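PDB 5YX6: probable fatty acyl-CoA transferase Rv3272 from Mycobacterium tuberculosis, which binds fatty acyl-CoAs of varying chain length, palmitoyl-CoA most tightly, and probably acts in fatty acid metabolism as a family III CoA transferase. Local coordinates for residues A102-P105 against G106-E109; V319-L322 against Q323-L327. All blocks are in the same frame, centred on the assembly; numbering follows the deposited sequence.

Contact 1. Residues A102-P105 against G106-E109; sequences AFRP and GTME
At Gly-106 a type II beta turn from Arg-104 to Thr-107 folds the chain back, bringing Thr-107 against the carbonyl of Arg-104. Gly-106, whose phi is positive, as a glycine readily allows, occupies the N-cap position of helix 107-110. Thr-107, the first residue of that helix, grips the Arg-104 carbonyl twice. Its hydroxyl OG1 donates to Arg-104 O over 2.7 Å. The approach is tilted from the carbonyl plane, at a C=O...donor angle of 142°. Its backbone N adds a weak bond of 3.3 Å to Arg-104 O. With OG1 beside the backbone N (chi1 -57°), the methyl CG2 is left to rest against Phe-103, 3.8 Å from its CG, and Thr-107 CB lies 3.6 Å from Phe-103 CB. Met-108 follows, its chain bent at both chi2 and chi3, and brings SD to the rim of the Phe-103 ring, 3.6 Å from CE2. The sulfur lies 89° off the ring normal, hence practically in the ring plane, and Met-108 CG meets the same edge at CD2. A water accepts from Met-108 N at 3.1 Å and is only weakly linked to Arg-104 O. Glu-109, next along the helix, forms a salt bridge with Arg-129. A beta turn leading into a helix N-terminus, with an edge-on Met-aromatic contact between Phe-103 and Met-108, thus follows strand 98-101 of the Rossmann-fold domain.

Contact 2. Residues V319-L322 against Q323-L327; sequences VQLL and QANGL
Gln-323 lies alongside Val-319, one helical turn earlier, and the two side chains point the same way. Starting from the backbone, Gln-323 CB sits 3.3 Å from Val-319 O, the carbonyl oxygen that also accepts the hydrogen bond from Gln-323 N (2.9 Å). CG, placed beside the backbone N and opposite the carbonyl carbon (chi1 -75°), stays close to this oxygen as well. From there the chain runs out extended, so that CD passes Val-319 CG1 at 3.8 Å. At the tip the amide lays its face against that methyl: NE2 is 3.8 Å from Val-319 CG1, with OE1 slightly farther off. The polar end is held by Ala-329, whose carbonyl oxygen accepts a hydrogen bond from NE2; this ties the end of the helix to the strand 328-331 that follows. Gln-323 also packs on Arg-142 of the second subunit.

Helix 315-324 ends here in a Schellman motif. Leu-327 N donates to Leu-322 O over 2.8 Å, and within the turn Gly-326 N bonds to Gln-323 O; Gly-326, with phi 72°, is the C-prime residue that lets the chain reverse. Leu-322 O receives a second, weak bond from Asn-325 N. Before the motif, Ala-324 N makes a regular helical bond to Gln-320 O, 3.2 Å.

The reversal carries Leu-327 back to Leu-322, the apolar pair that brackets the motif. Their side chains meet at a slant, Leu-327 CD1 lying 4.0 Å from Leu-322 CG. Both are buried: Leu-322 against Ile-261 and Ile-263 of strand 260-264, Leu-327 against His-270, Lys-273 and Leu-277 of helix 268-277.

From the N terminus the chain reaches contact 1 first, where it leaves strand 98-101, an inner strand of the six-stranded parallel sheet, and turns into helix 107-110. More than 200 residues later contact 2 closes the turn between helix 315-324 and strand 328-331. The two are in series and neither nest nor cross. Their centres are about 53 Å apart, on opposite sides of the centre of the chain, and they do not touch. Each is a local connection: 102-109 joins a strand to the helix after it, next to strand 126-131, whereas 319-327 joins a helix to the strand after it.

Contact 1. Residues A102-P105 against G106-E109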
# COMPACT_ATOMS: atom_id res chain seq x y z
N ALA A 102 -18.35 0.86 -4.21
CA ALA A 102 -17.47 -0.26 -4.56
C ALA A 102 -18.23 -1.49 -5.08
O ALA A 102 -17.77 -2.62 -4.91
CB ALA A 102 -16.62 -0.65 -3.36
N PHE A 103 -19.38 -1.28 -5.70
CA PHE A 103 -20.06 -2.37 -6.38
C PHE A 103 -19.32 -2.66 -7.67
O PHE A 103 -18.46 -1.87 -8.08
CB PHE A 103 -21.53 -2.03 -6.68
CG PHE A 103 -22.35 -1.74 -5.45
CD1 PHE A 103 -22.44 -2.67 -4.43
CD2 PHE A 103 -23.03 -0.54 -5.33
CE1 PHE A 103 -23.19 -2.41 -3.31
CE2 PHE A 103 -23.78 -0.27 -4.21
CZ PHE A 103 -23.86 -1.21 -3.19
N ARG A 104 -19.61 -3.79 -8.30
CA ARG A 104 -19.02 -4.08 -9.60
C ARG A 104 -19.62 -3.09 -10.60
O ARG A 104 -20.74 -2.62 -10.41
CB ARG A 104 -19.29 -5.53 -10.02
CG ARG A 104 -20.69 -5.78 -10.56
CD ARG A 104 -20.90 -7.25 -10.85
NE ARG A 104 -20.88 -8.05 -9.63
CZ ARG A 104 -21.05 -9.37 -9.60
NH1 ARG A 104 -21.25 -10.04 -10.73
NH2 ARG A 104 -21.01 -10.01 -8.44
N PRO A 105 -18.86 -2.77 -11.67
CA PRO A 105 -19.28 -1.81 -12.71
C PRO A 105 -20.71 -1.98 -13.19
O PRO A 105 -21.15 -3.11 -13.38
CB PRO A 105 -18.30 -2.09 -13.85
CG PRO A 105 -17.06 -2.54 -13.15
CD PRO A 105 -17.50 -3.28 -11.91
N GLY A 106 -21.42 -0.86 -13.36
CA GLY A 106 -22.77 -0.86 -13.88
C GLY A 106 -23.90 -0.90 -12.86
O GLY A 106 -25.04 -0.53 -13.15
N THR A 107 -23.57 -1.36 -11.65
CA THR A 107 -24.56 -1.52 -10.60
C THR A 107 -25.30 -0.23 -10.23
O THR A 107 -26.52 -0.15 -10.36
CB THR A 107 -23.90 -2.07 -9.34
OG1 THR A 107 -23.25 -3.31 -9.65
CG2 THR A 107 -24.93 -2.30 -8.25
N MET A 108 -24.55 0.79 -9.80
CA MET A 108 -25.13 2.05 -9.34
C MET A 108 -25.96 2.71 -10.41
O MET A 108 -26.94 3.40 -10.11
CB MET A 108 -24.03 3.02 -8.89
CG MET A 108 -23.35 2.62 -7.61
SD MET A 108 -24.37 2.71 -6.10
CE MET A 108 -24.07 4.40 -5.58
N GLU A 109 -25.55 2.52 -11.65
CA GLU A 109 -26.30 3.05 -12.78
C GLU A 109 -27.68 2.38 -12.86
O GLU A 109 -28.69 3.06 -13.01
CB GLU A 109 -25.50 2.86 -14.06
CG GLU A 109 -24.35 3.87 -14.18
CD GLU A 109 -23.03 3.33 -13.64
OE1 GLU A 109 -23.04 2.46 -12.73
OE2 GLU A 109 -21.97 3.78 -14.13
O HOH W 1 -21.51 0.54 -9.53

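Contact 2. Residues V319-L322 against Q323-L327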
# COMPACT_ATOMS: atom_id res chain seq x y z
N VAL A 319 22.34 -8.96 15.87
CA VAL A 319 21.50 -7.79 15.67
C VAL A 319 21.95 -6.66 16.60
O VAL A 319 22.15 -5.52 16.16
CB VAL A 319 20.01 -8.09 15.94
CG1 VAL A 319 19.25 -6.79 16.19
CG2 VAL A 319 19.39 -8.87 14.78
N GLN A 320 22.12 -6.99 17.87
CA GLN A 320 22.63 -6.06 18.86
C GLN A 320 23.97 -5.45 18.44
O GLN A 320 24.19 -4.25 18.59
CB GLN A 320 22.76 -6.77 20.21
CG GLN A 320 23.30 -5.89 21.32
CD GLN A 320 22.91 -6.41 22.69
OE1 GLN A 320 22.22 -7.43 22.81
NE2 GLN A 320 23.34 -5.70 23.74
N LEU A 321 24.88 -6.27 17.91
CA LEU A 321 26.20 -5.80 17.53
C LEU A 321 26.16 -4.92 16.28
O LEU A 321 26.80 -3.87 16.22
CB LEU A 321 27.15 -6.98 17.29
CG LEU A 321 28.56 -6.60 16.81
CD1 LEU A 321 29.31 -5.82 17.89
CD2 LEU A 321 29.35 -7.81 16.36
N LEU A 322 25.43 -5.36 15.28
CA LEU A 322 25.40 -4.66 14.01
C LEU A 322 24.66 -3.32 14.11
O LEU A 322 25.04 -2.35 13.45
CB LEU A 322 24.78 -5.54 12.94
CG LEU A 322 25.70 -6.38 12.06
CD1 LEU A 322 26.90 -6.90 12.82
CD2 LEU A 322 24.92 -7.53 11.51
N GLN A 323 23.62 -3.27 14.95
CA GLN A 323 22.88 -2.02 15.11
C GLN A 323 23.69 -1.01 15.92
O GLN A 323 23.66 0.19 15.64
CB GLN A 323 21.52 -2.28 15.78
CG GLN A 323 20.48 -2.91 14.85
CD GLN A 323 19.09 -3.05 15.49
OE1 GLN A 323 18.89 -2.74 16.66
NE2 GLN A 323 18.14 -3.53 14.70
N ALA A 324 24.44 -1.49 16.90
CA ALA A 324 25.25 -0.59 17.71
C ALA A 324 26.31 0.10 16.86
O ALA A 324 26.82 1.15 17.22
CB ALA A 324 25.89 -1.33 18.88
N ASN A 325 26.63 -0.50 15.71
CA ASN A 325 27.61 0.06 14.80
C ASN A 325 26.97 0.64 13.54
O ASN A 325 27.64 0.84 12.53
CB ASN A 325 28.63 -1.00 14.41
CG ASN A 325 29.63 -1.27 15.52
OD1 ASN A 325 29.36 -2.01 16.47
ND2 ASN A 325 30.81 -0.68 15.39
N GLY A 326 25.67 0.91 13.61
CA GLY A 326 25.00 1.62 12.54
C GLY A 326 24.80 0.84 11.27
O GLY A 326 24.87 1.39 10.18
N LEU A 327 24.58 -0.47 11.39
CA LEU A 327 24.26 -1.27 10.22
C LEU A 327 22.79 -1.68 10.26
O LEU A 327 22.19 -1.83 11.32
CB LEU A 327 25.15 -2.51 10.14
CG LEU A 327 26.64 -2.24 9.95
CD1 LEU A 327 27.37 -3.57 9.80
CD2 LEU A 327 26.90 -1.34 8.76